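Local coordinates for protein myroilysin (Myroides profundi, PDB 5CZW) that probably cleaves peptide bonds within proteins as a zinc-dependent metzincin of the astacin (M12A) family, and is kept latent by a cysteine switch in its propeptide, at residues 24-29 against 169-174; 88-93 against 108-113; 95-100 against 116-121. The protein carries 1 engineered substitution. All coordinates share one frame; numbering follows the deposited sequence.

Contact 1: residues 24-29 against 169-174; sequences KDVYPK and GYPNYW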
ATOM      1  N   LYS A  24       1.339  -4.438   3.068  1.00  8.95           N
ATOM      2  CA  LYS A  24       0.878  -4.623   4.413  1.00  9.63           C
ATOM      3  C   LYS A  24      -0.321  -3.765   4.727  1.00  8.77           C
ATOM      4  O   LYS A  24      -0.233  -2.537   4.552  1.00  8.76           O
ATOM      5  CB  LYS A  24       2.034  -4.301   5.361  1.00  9.58           C
ATOM      6  CG  LYS A  24       3.250  -5.249   5.263  1.00 10.83           C
ATOM      7  CD  LYS A  24       4.264  -4.720   6.315  1.00 10.69           C
ATOM      8  CE  LYS A  24       5.414  -5.696   6.401  1.00 11.61           C
ATOM      9  NZ  LYS A  24       6.470  -5.189   7.245  1.00 10.37           N
ATOM     10  N   ASP A  25      -1.421  -4.297   5.219  1.00  9.69           N
ATOM     11  CA  ASP A  25      -2.431  -3.495   5.895  1.00 12.17           C
ATOM     12  C   ASP A  25      -1.823  -2.848   7.147  1.00 13.75           C
ATOM     13  O   ASP A  25      -1.075  -3.463   7.907  1.00 14.23           O
ATOM     14  CB  ASP A  25      -3.633  -4.321   6.323  1.00 12.93           C
ATOM     15  CG  ASP A  25      -4.269  -5.074   5.180  1.00 15.27           C
ATOM     16  OD1 ASP A  25      -4.373  -4.541   4.062  1.00 13.61           O
ATOM     17  OD2 ASP A  25      -4.837  -6.139   5.425  1.00 15.00           O
ATOM     18  N   VAL A  26      -2.126  -1.586   7.333  1.00 13.47           N
ATOM     19  CA  VAL A  26      -1.685  -0.875   8.494  1.00 13.03           C
ATOM     20  C   VAL A  26      -2.831  -0.102   9.120  1.00 14.05           C
ATOM     21  O   VAL A  26      -3.669   0.406   8.459  1.00 14.20           O
ATOM     22  CB  VAL A  26      -0.546   0.136   8.160  1.00 13.68           C
ATOM     23  CG1 VAL A  26       0.727  -0.644   7.851  1.00 12.35           C
ATOM     24  CG2 VAL A  26      -0.947   1.136   7.055  1.00 13.42           C
ATOM     25  N   TYR A  27      -2.827  -0.014  10.425  1.00 15.33           N
ATOM     26  CA  TYR A  27      -3.868   0.648  11.166  1.00 20.66           C
ATOM     27  C   TYR A  27      -3.350   1.727  12.122  1.00 17.69           C
ATOM     28  O   TYR A  27      -2.396   1.537  12.761  1.00 20.27           O
ATOM     29  CB  TYR A  27      -4.609  -0.415  11.965  1.00 24.50           C
ATOM     30  CG  TYR A  27      -5.143  -1.427  10.990  1.00 29.44           C
ATOM     31  CD1 TYR A  27      -6.094  -1.057  10.108  1.00 36.81           C
ATOM     32  CD2 TYR A  27      -4.642  -2.655  10.906  1.00 31.94           C
ATOM     33  CE1 TYR A  27      -6.570  -1.925   9.185  1.00 38.89           C
ATOM     34  CE2 TYR A  27      -5.122  -3.531   9.982  1.00 34.31           C
ATOM     35  CZ  TYR A  27      -6.050  -3.119   9.119  1.00 37.04           C
ATOM     36  OH  TYR A  27      -6.604  -3.882   8.203  1.00 38.86           O
ATOM     37  N   PRO A  28      -4.122   2.917  12.137  1.00 18.02           N
ATOM     38  CA  PRO A  28      -3.635   3.974  13.057  1.00 20.29           C
ATOM     39  C   PRO A  28      -3.622   3.469  14.513  1.00 23.47           C
ATOM     40  O   PRO A  28      -4.473   2.682  14.902  1.00 18.81           O
ATOM     41  CB  PRO A  28      -4.661   5.091  12.885  1.00 21.60           C
ATOM     42  CG  PRO A  28      -5.362   4.800  11.593  1.00 22.27           C
ATOM     43  CD  PRO A  28      -5.348   3.328  11.437  1.00 19.08           C
ATOM     44  N   LYS A  29      -2.658   3.884  15.319  1.00 26.57           N
ATOM     45  CA  LYS A  29      -2.733   3.442  16.733  1.00 38.96           C
ATOM     46  C   LYS A  29      -4.090   3.836  17.410  1.00 41.81           C
ATOM     47  O   LYS A  29      -4.340   5.006  17.704  1.00 43.48           O
ATOM     48  CB  LYS A  29      -1.563   3.997  17.555  1.00 43.04           C
ATOM     49  CG  LYS A  29      -0.177   3.757  16.980  1.00 45.81           C
ATOM     50  CD  LYS A  29       0.045   2.319  16.545  1.00 48.93           C
ATOM     51  CE  LYS A  29       1.493   2.073  16.111  1.00 53.38           C
ATOM     52  NZ  LYS A  29       1.910   2.716  14.817  1.00 49.76           N
ATOM     53  N   GLY A 169       7.672  -7.418  12.923  1.00 21.93           N
ATOM     54  CA  GLY A 169       8.465  -6.195  13.025  1.00 22.54           C
ATOM     55  C   GLY A 169       7.790  -4.939  12.452  1.00 18.45           C
ATOM     56  O   GLY A 169       6.574  -4.817  12.468  1.00 20.23           O
ATOM     57  N   TYR A 170       8.629  -3.993  12.029  1.00 17.51           N
ATOM     58  CA  TYR A 170       8.190  -2.675  11.661  1.00 16.52           C
ATOM     59  C   TYR A 170       7.358  -2.818  10.368  1.00 16.03           C
ATOM     60  O   TYR A 170       7.777  -3.533   9.502  1.00 16.48           O
ATOM     61  CB  TYR A 170       9.367  -1.730  11.439  1.00 16.82           C
ATOM     62  CG  TYR A 170       8.932  -0.310  11.142  1.00 17.58           C
ATOM     63  CD1 TYR A 170       8.637   0.557  12.189  1.00 18.49           C
ATOM     64  CD2 TYR A 170       8.858   0.163   9.857  1.00 19.52           C
ATOM     65  CE1 TYR A 170       8.214   1.861  11.962  1.00 22.38           C
ATOM     66  CE2 TYR A 170       8.405   1.493   9.615  1.00 22.13           C
ATOM     67  CZ  TYR A 170       8.067   2.306  10.693  1.00 23.59           C
ATOM     68  OH  TYR A 170       7.658   3.613  10.542  1.00 26.69           O
ATOM     69  N   PRO A 171       6.235  -2.125  10.221  1.00 15.85           N
ATOM     70  CA  PRO A 171       5.556  -1.214  11.183  1.00 16.17           C
ATOM     71  C   PRO A 171       4.500  -1.835  12.084  1.00 14.79           C
ATOM     72  O   PRO A 171       4.023  -1.176  12.999  1.00 17.43           O
ATOM     73  CB  PRO A 171       4.786  -0.276  10.242  1.00 16.91           C
ATOM     74  CG  PRO A 171       4.473  -1.195   9.081  1.00 16.14           C
ATOM     75  CD  PRO A 171       5.697  -1.990   8.844  1.00 15.61           C
ATOM     76  N   ASN A 172       4.046  -3.061  11.770  1.00 13.68           N
ATOM     77  CA  ASN A 172       2.941  -3.677  12.476  1.00 14.26           C
ATOM     78  C   ASN A 172       3.271  -4.087  13.922  1.00 16.30           C
ATOM     79  O   ASN A 172       2.448  -3.852  14.779  1.00 18.71           O
ATOM     80  CB  ASN A 172       2.429  -4.943  11.756  1.00 13.80           C
ATOM     81  CG  ASN A 172       1.817  -4.672  10.355  1.00 13.79           C
ATOM     82  OD1 ASN A 172       2.162  -5.341   9.444  1.00 13.10           O
ATOM     83  ND2 ASN A 172       0.850  -3.776  10.240  1.00 14.44           N
ATOM     84  N   TYR A 173       4.424  -4.697  14.153  1.00 18.39           N
ATOM     85  CA  TYR A 173       4.723  -5.285  15.455  1.00 20.81           C
ATOM     86  C   TYR A 173       3.569  -6.262  15.913  1.00 21.85           C
ATOM     87  O   TYR A 173       2.988  -6.180  17.031  1.00 18.71           O
ATOM     88  CB  TYR A 173       4.986  -4.138  16.432  1.00 21.22           C
ATOM     89  CG  TYR A 173       6.184  -3.281  16.110  1.00 20.32           C
ATOM     90  CD1 TYR A 173       7.470  -3.766  16.278  1.00 21.66           C
ATOM     91  CD2 TYR A 173       6.050  -1.988  15.619  1.00 18.57           C
ATOM     92  CE1 TYR A 173       8.585  -2.992  15.984  1.00 21.59           C
ATOM     93  CE2 TYR A 173       7.142  -1.206  15.348  1.00 18.74           C
ATOM     94  CZ  TYR A 173       8.415  -1.703  15.517  1.00 21.86           C
ATOM     95  OH  TYR A 173       9.514  -0.903  15.236  1.00 22.79           O
ATOM     96  N   TRP A 174       3.221  -7.174  15.011  1.00 20.19           N
ATOM     97  CA  TRP A 174       2.077  -8.041  15.214  1.00 21.39           C
ATOM     98  C   TRP A 174       2.521  -9.280  15.873  1.00 18.24           C
ATOM     99  O   TRP A 174       3.493  -9.931  15.444  1.00 23.43           O
ATOM    100  CB  TRP A 174       1.386  -8.396  13.900  1.00 19.90           C
ATOM    101  CG  TRP A 174       0.418  -7.343  13.436  1.00 18.81           C
ATOM    102  CD1 TRP A 174       0.058  -6.179  14.088  1.00 18.17           C
ATOM    103  CD2 TRP A 174      -0.290  -7.316  12.196  1.00 19.62           C
ATOM    104  NE1 TRP A 174      -0.843  -5.466  13.351  1.00 23.27           N
ATOM    105  CE2 TRP A 174      -1.066  -6.141  12.181  1.00 18.80           C
ATOM    106  CE3 TRP A 174      -0.373  -8.197  11.120  1.00 18.06           C
ATOM    107  CZ2 TRP A 174      -1.898  -5.810  11.103  1.00 19.71           C
ATOM    108  CZ3 TRP A 174      -1.190  -7.849  10.054  1.00 17.38           C
ATOM    109  CH2 TRP A 174      -1.951  -6.711  10.075  1.00 18.98           C
TER
HETATM  110  O   HOH W   1       5.018  -5.297   9.854  1.00 14.71           O
HETATM  111  O   HOH W   2       0.172  -5.757   7.719  1.00 15.72           O
HETATM  112  O   HOH W   3      -0.625  -1.757  11.922  1.00 20.99           O
HETATM  113  O   HOH W   4       4.760   1.544  13.602  1.00 28.62           O

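Contact 2: residues 88-93 against 108-113; sequences QIRVTF and LSIPSN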
ATOM      1  N   GLN A  88      -0.220  16.116   3.925  1.00 11.02           N
ATOM      2  CA  GLN A  88      -1.284  15.249   4.397  1.00 11.17           C
ATOM      3  C   GLN A  88      -0.966  13.765   4.234  1.00 10.46           C
ATOM      4  O   GLN A  88      -1.284  12.927   5.100  1.00 10.69           O
ATOM      5  CB  GLN A  88      -2.585  15.571   3.686  1.00 11.43           C
ATOM      6  CG  GLN A  88      -3.225  16.866   4.109  1.00 11.98           C
ATOM      7  CD  GLN A  88      -4.289  17.391   3.201  1.00 14.71           C
ATOM      8  OE1 GLN A  88      -4.115  17.480   2.006  1.00 15.65           O
ATOM      9  NE2 GLN A  88      -5.413  17.722   3.790  1.00 16.07           N
ATOM     10  N   ILE A  89      -0.300  13.464   3.103  1.00  8.88           N
ATOM     11  CA  ILE A  89       0.255  12.118   2.801  1.00  9.00           C
ATOM     12  C   ILE A  89       1.733  12.287   2.859  1.00  8.38           C
ATOM     13  O   ILE A  89       2.323  13.165   2.248  1.00  9.04           O
ATOM     14  CB  ILE A  89      -0.202  11.606   1.442  1.00  8.69           C
ATOM     15  CG1 ILE A  89      -1.732  11.366   1.512  1.00  9.65           C
ATOM     16  CG2 ILE A  89       0.537  10.313   1.048  1.00  8.91           C
ATOM     17  CD1 ILE A  89      -2.350  11.074   0.186  1.00  9.63           C
ATOM     18  N   ARG A  90       2.344  11.406   3.660  1.00  7.41           N
ATOM     19  CA  ARG A  90       3.811  11.463   3.934  1.00  8.42           C
ATOM     20  C   ARG A  90       4.443  10.104   3.587  1.00  8.15           C
ATOM     21  O   ARG A  90       4.127   9.072   4.194  1.00  8.54           O
ATOM     22  CB  ARG A  90       4.154  11.866   5.363  1.00  8.86           C
ATOM     23  CG  ARG A  90       3.544  13.248   5.695  1.00  9.34           C
ATOM     24  CD  ARG A  90       3.803  13.693   7.145  1.00  9.25           C
ATOM     25  NE  ARG A  90       3.142  12.858   8.093  1.00  9.29           N
ATOM     26  CZ  ARG A  90       1.899  12.979   8.478  1.00  9.53           C
ATOM     27  NH1 ARG A  90       1.156  13.868   7.947  1.00  9.50           N
ATOM     28  NH2 ARG A  90       1.379  12.123   9.369  1.00 10.10           N
ATOM     29  N   VAL A  91       5.172  10.114   2.485  1.00  7.86           N
ATOM     30  CA  VAL A  91       5.677   8.884   1.834  1.00  7.81           C
ATOM     31  C   VAL A  91       7.198   8.663   2.136  1.00  7.83           C
ATOM     32  O   VAL A  91       8.080   9.553   1.910  1.00  8.05           O
ATOM     33  CB  VAL A  91       5.587   9.023   0.300  1.00  8.66           C
ATOM     34  CG1 VAL A  91       6.098   7.703  -0.305  1.00  9.53           C
ATOM     35  CG2 VAL A  91       4.192   9.413  -0.122  1.00  8.74           C
ATOM     36  N   THR A  92       7.484   7.533   2.738  1.00  8.03           N
ATOM     37  CA  THR A  92       8.860   7.074   2.872  1.00  9.55           C
ATOM     38  C   THR A  92       9.223   5.940   1.953  1.00  9.42           C
ATOM     39  O   THR A  92       8.347   5.342   1.343  1.00  8.94           O
ATOM     40  CB  THR A  92       9.136   6.689   4.319  1.00  9.81           C
ATOM     41  OG1 THR A  92       8.140   5.799   4.759  1.00  9.35           O
ATOM     42  CG2 THR A  92       9.166   7.972   5.233  1.00 11.01           C
ATOM     43  N   PHE A  93      10.537   5.628   1.962  1.00  9.42           N
ATOM     44  CA  PHE A  93      11.133   4.648   1.070  1.00 10.42           C
ATOM     45  C   PHE A  93      11.989   3.692   1.885  1.00 11.70           C
ATOM     46  O   PHE A  93      13.174   3.347   1.489  1.00 13.63           O
ATOM     47  CB  PHE A  93      11.944   5.361   0.013  1.00 11.26           C
ATOM     48  CG  PHE A  93      11.071   6.200  -0.868  1.00 10.18           C
ATOM     49  CD1 PHE A  93      10.372   5.640  -1.978  1.00  9.92           C
ATOM     50  CD2 PHE A  93      10.907   7.503  -0.582  1.00 10.31           C
ATOM     51  CE1 PHE A  93       9.546   6.448  -2.748  1.00 10.39           C
ATOM     52  CE2 PHE A  93      10.057   8.269  -1.355  1.00 11.21           C
ATOM     53  CZ  PHE A  93       9.386   7.729  -2.392  1.00 11.04           C
ATOM     54  N   LEU A 108      -4.926  11.404   8.013  1.00 10.81           N
ATOM     55  CA  LEU A 108      -5.031  12.645   8.804  1.00 12.14           C
ATOM     56  C   LEU A 108      -4.982  12.402  10.307  1.00 12.94           C
ATOM     57  O   LEU A 108      -4.900  13.390  11.101  1.00 13.73           O
ATOM     58  CB  LEU A 108      -6.308  13.403   8.388  1.00 11.95           C
ATOM     59  CG  LEU A 108      -6.416  13.741   6.933  1.00 12.10           C
ATOM     60  CD1 LEU A 108      -7.804  14.312   6.764  1.00 12.11           C
ATOM     61  CD2 LEU A 108      -5.284  14.699   6.499  1.00 13.68           C
ATOM     62  N   SER A 109      -4.965  11.153  10.691  1.00 11.87           N
ATOM     63  CA  SER A 109      -4.964  10.659  12.058  1.00 13.49           C
ATOM     64  C   SER A 109      -3.549  10.268  12.481  1.00 11.96           C
ATOM     65  O   SER A 109      -3.363   9.833  13.605  1.00 13.29           O
ATOM     66  CB  SER A 109      -5.798   9.402  12.182  1.00 15.61           C
ATOM     67  OG  SER A 109      -7.127   9.840  12.246  1.00 22.88           O
ATOM     68  N   ILE A 110      -2.595  10.295  11.551  1.00  9.51           N
ATOM     69  CA  ILE A 110      -1.249   9.830  11.841  1.00 10.69           C
ATOM     70  C   ILE A 110      -0.432  11.027  12.368  1.00 10.35           C
ATOM     71  O   ILE A 110      -0.428  12.112  11.759  1.00 10.44           O
ATOM     72  CB  ILE A 110      -0.571   9.289  10.553  1.00 10.34           C
ATOM     73  CG1 ILE A 110      -1.371   8.110   9.932  1.00 11.35           C
ATOM     74  CG2 ILE A 110       0.875   8.913  10.844  1.00 10.28           C
ATOM     75  CD1 ILE A 110      -1.649   6.938  10.886  1.00 12.63           C
ATOM     76  N   PRO A 111       0.317  10.836  13.480  1.00 10.89           N
ATOM     77  CA  PRO A 111       1.129  11.954  13.962  1.00 12.40           C
ATOM     78  C   PRO A 111       2.077  12.489  12.920  1.00 12.56           C
ATOM     79  O   PRO A 111       2.575  11.742  12.059  1.00 12.13           O
ATOM     80  CB  PRO A 111       1.921  11.345  15.148  1.00 13.16           C
ATOM     81  CG  PRO A 111       1.184  10.134  15.522  1.00 13.96           C
ATOM     82  CD  PRO A 111       0.375   9.671  14.352  1.00 12.61           C
ATOM     83  N   SER A 112       2.381  13.750  13.030  1.00 12.40           N
ATOM     84  CA  SER A 112       3.053  14.445  11.925  1.00 14.37           C
ATOM     85  C   SER A 112       4.477  14.043  11.726  1.00 13.35           C
ATOM     86  O   SER A 112       5.048  14.402  10.692  1.00 13.41           O
ATOM     87  CB  SER A 112       2.872  15.953  12.008  1.00 15.55           C
ATOM     88  OG  SER A 112       3.473  16.413  13.195  1.00 22.39           O
ATOM     89  N   ASN A 113       5.082  13.418  12.735  1.00 13.95           N
ATOM     90  CA  ASN A 113       6.425  12.891  12.628  1.00 14.23           C
ATOM     91  C   ASN A 113       6.557  11.462  12.157  1.00 13.75           C
ATOM     92  O   ASN A 113       7.646  10.918  12.258  1.00 14.05           O
ATOM     93  CB  ASN A 113       7.198  13.047  13.940  1.00 15.31           C
ATOM     94  CG  ASN A 113       6.531  12.400  15.097  1.00 18.22           C
ATOM     95  OD1 ASN A 113       5.393  11.902  15.042  1.00 15.64           O
ATOM     96  ND2 ASN A 113       7.292  12.338  16.207  1.00 23.29           N
TER

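Contact 3: residues 95-100 against 116-121; sequences QGAGSY and TMNFGW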
ATOM      1  N   GLN A  95      13.492   0.568   3.090  1.00 13.93           N
ATOM      2  CA  GLN A  95      13.719  -0.688   2.383  1.00 15.14           C
ATOM      3  C   GLN A  95      13.421  -1.854   3.310  1.00 14.24           C
ATOM      4  O   GLN A  95      13.866  -1.878   4.451  1.00 17.36           O
ATOM      5  CB  GLN A  95      15.185  -0.776   1.858  1.00 17.72           C
ATOM      6  CG  GLN A  95      15.468   0.177   0.701  1.00 19.69           C
ATOM      7  CD  GLN A  95      14.483  -0.039  -0.398  1.00 20.84           C
ATOM      8  OE1 GLN A  95      14.460  -1.100  -0.981  1.00 21.23           O
ATOM      9  NE2 GLN A  95      13.592   0.898  -0.574  1.00 21.27           N
ATOM     10  N   GLY A  96      12.711  -2.852   2.815  1.00 13.39           N
ATOM     11  CA  GLY A  96      12.414  -4.025   3.615  1.00 13.40           C
ATOM     12  C   GLY A  96      11.262  -4.034   4.554  1.00 13.52           C
ATOM     13  O   GLY A  96      10.965  -5.072   5.087  1.00 16.29           O
ATOM     14  N   ALA A  97      10.602  -2.864   4.726  1.00 13.22           N
ATOM     15  CA  ALA A  97       9.441  -2.663   5.618  1.00 13.50           C
ATOM     16  C   ALA A  97       8.110  -3.046   5.035  1.00 13.57           C
ATOM     17  O   ALA A  97       7.061  -2.953   5.677  1.00 13.47           O
ATOM     18  CB  ALA A  97       9.395  -1.234   5.968  1.00 12.78           C
ATOM     19  N   GLY A  98       8.176  -3.485   3.771  1.00 11.22           N
ATOM     20  CA  GLY A  98       6.971  -3.667   2.986  1.00 10.02           C
ATOM     21  C   GLY A  98       6.466  -2.385   2.411  1.00 10.00           C
ATOM     22  O   GLY A  98       7.041  -1.356   2.593  1.00  8.95           O
ATOM     23  N   SER A  99       5.422  -2.446   1.614  1.00  8.27           N
ATOM     24  CA  SER A  99       4.804  -1.207   1.107  1.00  8.30           C
ATOM     25  C   SER A  99       3.433  -1.186   1.683  1.00  7.73           C
ATOM     26  O   SER A  99       2.804  -2.239   1.934  1.00  8.24           O
ATOM     27  CB  SER A  99       4.723  -1.217  -0.448  1.00  7.81           C
ATOM     28  OG  SER A  99       5.992  -1.210  -1.083  1.00  9.51           O
ATOM     29  N   TYR A 100       2.915   0.026   1.905  1.00  7.03           N
ATOM     30  CA  TYR A 100       1.674   0.220   2.646  1.00  7.81           C
ATOM     31  C   TYR A 100       1.209   1.628   2.576  1.00  7.76           C
ATOM     32  O   TYR A 100       2.028   2.532   2.362  1.00  7.54           O
ATOM     33  CB  TYR A 100       1.881  -0.191   4.172  1.00  7.67           C
ATOM     34  CG  TYR A 100       3.040   0.359   4.972  1.00  8.16           C
ATOM     35  CD1 TYR A 100       3.003   1.623   5.556  1.00  9.55           C
ATOM     36  CD2 TYR A 100       4.220  -0.354   5.041  1.00  9.16           C
ATOM     37  CE1 TYR A 100       4.067   2.096   6.244  1.00  8.59           C
ATOM     38  CE2 TYR A 100       5.302   0.111   5.751  1.00 10.28           C
ATOM     39  CZ  TYR A 100       5.254   1.336   6.318  1.00 10.29           C
ATOM     40  OH  TYR A 100       6.302   1.890   7.033  1.00 12.70           O
ATOM     41  N   THR A 116       2.746   8.202   6.399  1.00  8.45           N
ATOM     42  CA  THR A 116       1.426   7.674   6.137  1.00  8.08           C
ATOM     43  C   THR A 116       1.427   6.578   4.999  1.00  7.74           C
ATOM     44  O   THR A 116       0.397   5.910   4.768  1.00  8.57           O
ATOM     45  CB  THR A 116       0.382   8.724   5.746  1.00  8.61           C
ATOM     46  OG1 THR A 116       0.629   9.142   4.381  1.00  8.49           O
ATOM     47  CG2 THR A 116       0.411   9.852   6.731  1.00  8.48           C
ATOM     48  N   MET A 117       2.566   6.497   4.304  1.00  6.95           N
ATOM     49  CA  MET A 117       2.739   5.561   3.190  1.00  7.22           C
ATOM     50  C   MET A 117       4.229   5.172   3.126  1.00  7.84           C
ATOM     51  O   MET A 117       5.109   6.003   3.412  1.00  6.81           O
ATOM     52  CB  MET A 117       2.376   6.274   1.892  1.00  7.80           C
ATOM     53  CG  MET A 117       2.438   5.390   0.639  1.00  8.10           C
ATOM     54  SD  MET A 117       1.926   6.238  -0.890  1.00  9.31           S
ATOM     55  CE  MET A 117       0.222   6.663  -0.560  1.00  8.71           C
ATOM     56  N   ASN A 118       4.542   3.942   2.691  1.00  7.23           N
ATOM     57  CA  ASN A 118       5.945   3.517   2.504  1.00  7.39           C
ATOM     58  C   ASN A 118       5.996   2.658   1.220  1.00  7.41           C
ATOM     59  O   ASN A 118       5.140   1.880   0.958  1.00  7.59           O
ATOM     60  CB  ASN A 118       6.425   2.694   3.657  1.00  8.07           C
ATOM     61  CG  ASN A 118       7.913   2.421   3.617  1.00  7.74           C
ATOM     62  OD1 ASN A 118       8.710   3.379   3.700  1.00  7.99           O
ATOM     63  ND2 ASN A 118       8.329   1.167   3.354  1.00  9.32           N
ATOM     64  N   PHE A 119       7.092   2.842   0.489  1.00  7.89           N
ATOM     65  CA  PHE A 119       7.447   1.962  -0.609  1.00  7.95           C
ATOM     66  C   PHE A 119       8.732   1.244  -0.169  1.00  7.57           C
ATOM     67  O   PHE A 119       9.762   1.874   0.029  1.00  9.02           O
ATOM     68  CB  PHE A 119       7.676   2.818  -1.806  1.00  7.64           C
ATOM     69  CG  PHE A 119       6.405   3.346  -2.380  1.00  7.83           C
ATOM     70  CD1 PHE A 119       5.464   2.474  -2.889  1.00  8.61           C
ATOM     71  CD2 PHE A 119       6.097   4.657  -2.261  1.00  8.02           C
ATOM     72  CE1 PHE A 119       4.271   3.005  -3.378  1.00  8.10           C
ATOM     73  CE2 PHE A 119       4.928   5.216  -2.724  1.00  8.48           C
ATOM     74  CZ  PHE A 119       3.993   4.375  -3.284  1.00  7.61           C
ATOM     75  N   GLY A 120       8.592  -0.053  -0.041  1.00  8.39           N
ATOM     76  CA  GLY A 120       9.668  -0.840   0.546  1.00  8.08           C
ATOM     77  C   GLY A 120      10.704  -1.454  -0.362  1.00  9.94           C
ATOM     78  O   GLY A 120      11.607  -2.121   0.180  1.00 12.15           O
ATOM     79  N   TRP A 121      10.525  -1.363  -1.673  1.00  9.46           N
ATOM     80  CA  TRP A 121      11.420  -2.082  -2.606  1.00 10.83           C
ATOM     81  C   TRP A 121      11.784  -1.405  -3.902  1.00 12.31           C
ATOM     82  O   TRP A 121      12.369  -2.080  -4.813  1.00 14.24           O
ATOM     83  CB  TRP A 121      10.860  -3.465  -2.893  1.00 11.31           C
ATOM     84  CG  TRP A 121       9.461  -3.507  -3.504  1.00 11.53           C
ATOM     85  CD1 TRP A 121       9.127  -3.246  -4.774  1.00 11.92           C
ATOM     86  CD2 TRP A 121       8.215  -3.764  -2.823  1.00 11.07           C
ATOM     87  NE1 TRP A 121       7.788  -3.351  -4.963  1.00 12.55           N
ATOM     88  CE2 TRP A 121       7.203  -3.661  -3.763  1.00 11.25           C
ATOM     89  CE3 TRP A 121       7.871  -4.076  -1.496  1.00 11.60           C
ATOM     90  CZ2 TRP A 121       5.853  -3.876  -3.434  1.00 10.68           C
ATOM     91  CZ3 TRP A 121       6.575  -4.326  -1.184  1.00 11.12           C
ATOM     92  CH2 TRP A 121       5.582  -4.223  -2.138  1.00 10.68           C
TER
HETATM   93  O   HOH W   5      11.564   2.011  -2.071  1.00 15.84           O
HETATM   94  O   HOH W   6       9.873  -4.324   1.487  1.00 13.75           O
HETATM   95  O   HOH W   7       8.016  -0.348  -3.129  1.00 10.54           O

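Contact 1: residues 24-29 against 169-174
Tyr27 and Trp174 meet edge to edge: Tyr27 CE2 lies 4.1 Å from Trp174 CZ2, each atom near the plane of the other ring, and the two side chains cross at about a right angle. Tyr27 belongs to the segment that directly follows Cys23, the zinc ligand of the cysteine switch, and the contact lays this segment against the loop between helices 160-167 and 178-184. One face of the Trp174 indole carries Asn172 CB, offset toward the rim. The cis peptide bond before Pro171 folds its CB back over the centre of one Tyr170 face, and Tyr173 OH lies in plane at the edge of that ring. The central bond runs from Asn172 ND2 to Asp25 O, 3.0 Å long with an N-H...O angle of 163°, in the carbonyl plane and close to the amide plane. Water 2 gives protons to both Asp25 O and Asn172 OD1, while water 3 accepts from Asn172 ND2 and Tyr27 N. Both ends of the amide are thus engaged, which fixes its flip. The Asp25 carboxylate points elsewhere, bonding Tyr187 OH and touching the zinc ligand His147. Lys24, extended beyond CG, passes obliquely across Pro171 and Asn172; its NZ is bonded to Ala97 O and faces Tyr166 in a cation-pi contact. Val26 CG1 meets Pro171 CG at 4.0 Å, the side chains crossing at about a right angle. Water 1 accepts from Lys24 NZ at 3.0 Å and donates to Asn172 OD1 at 2.9 Å.

Contact 2: residues 88-93 against 108-113
In the mixed sheet of the metzincin fold, Arg90 of strand 89-92 reaches into loop 108-113, part of the connection between strands 100-101 and 117-118, and meets the backbone of Ile110, Pro111 and Ser112. The arginine chain leaves the strand with CG anti to the carbonyl carbon and bends at chi3 (-66°), which turns NE away from the straight path. Arg90 NH2 then makes a weak hydrogen bond to Ile110 O, 3.0 Å long but with an N-H...O angle of only 128°; this oxygen lies at the guanidinium edge, near its plane. Pro111 O is also 3.0 Å from Arg90 NH2, approaching obliquely. Over one face of the Arg90 guanidinium sits Ser112 CA, 3.8 Å above the plane and toward the rim. Firmer support comes from just outside the two segments, where NE bonds Glu114 O and NH1 bonds Pro87 O, so main-chain carbonyls meet NE, NH1 and NH2 of this buried group. Ile110 CG2 packs against Arg90 NH2 at 3.6 Å, while the other branch leads away toward Pro28. Just before the strand, Gln88 lies beside Leu108, both pointing the same way, with Gln88 CG 3.8 Å from Leu108 CD2. Arg90, bonded weakly to Ile110 O and more firmly to Glu114 O, links this connection to the sheet, whose strand order, with its single antiparallel edge strand 100-101, is that typical of metzincins.

Contact 3: residues 95-100 against 116-121
Tyr100 CG stands between its backbone N and carbonyl carbon (chi1 51°), a setting that turns the ring back so that one face lies against Asn118 CB, while Asn118 CG, anti to its backbone N (chi1 -171°), carries the amide onward. The result is a CH-pi contact, Asn118 CB lying 3.5 Å from the centroid of the Tyr100 ring; the side chains cross obliquely, ring and amide planes 27° apart. The two residues form an antiparallel hydrogen-bonded pair, Tyr100 N to Asn118 O at 3.0 Å and Asn118 N to Tyr100 O at 2.9 Å, which joins strand 100-101, the edge strand of the sheet, to strand 117-118. Further along, Asn118 ND2 donates to Gly98 O at 2.9 Å, almost along the C=O axis and nearly in the amide plane, while Asn118 OD1 receives Thr92 OG1 and Thr94 N. Gly96 N bonds a lone pair of Gly120 O at 2.9 Å. Gly120 CA makes a CA-H...O contact with Gly98 O at 3.4 Å, and a CB on Gly120 would clash with that oxygen. The Trp121 indole lies with Ser99 OG 3.1 Å above one face, offset toward the rim. Water 7 links Ser99 OG to Trp121 N, and Trp121 NE1 is held by Glu130. Ser99 touches Glu138 of the zinc-binding helix, and its backbone bonds Val22 and Lys24 on either side of Cys23. The buried amide of Asn118 thus has partners at both ends: the side chain joins Thr92 and Thr94 to Gly98, while the backbone of the same residue pairs with Tyr100, consistent with a well-ordered backbone where the cysteine-switch segment docks.

In the fold
Contacts 2 and 3 belong to one sheet: strands 89-92 and 117-118 are neighbours in it, and the four segments alternate along the chain as 88-93, 95-100, 108-113 and 116-121. Their centres lie about 13 Å apart. Contact 1 spans both in sequence, pairing the segment after Cys23 with a loop beyond the zinc-binding helix 128-143; its centre is about 11 Å from contact 3 and about 14 Å from contact 2. Lys24 ties contacts 1 and 3, reaching Ala97 and Ser99, whereas Pro28 touches Ile110 of contact 2 by packing. The propeptide therefore rests on the edge of the sheet, consistent with a blocked active-site cleft.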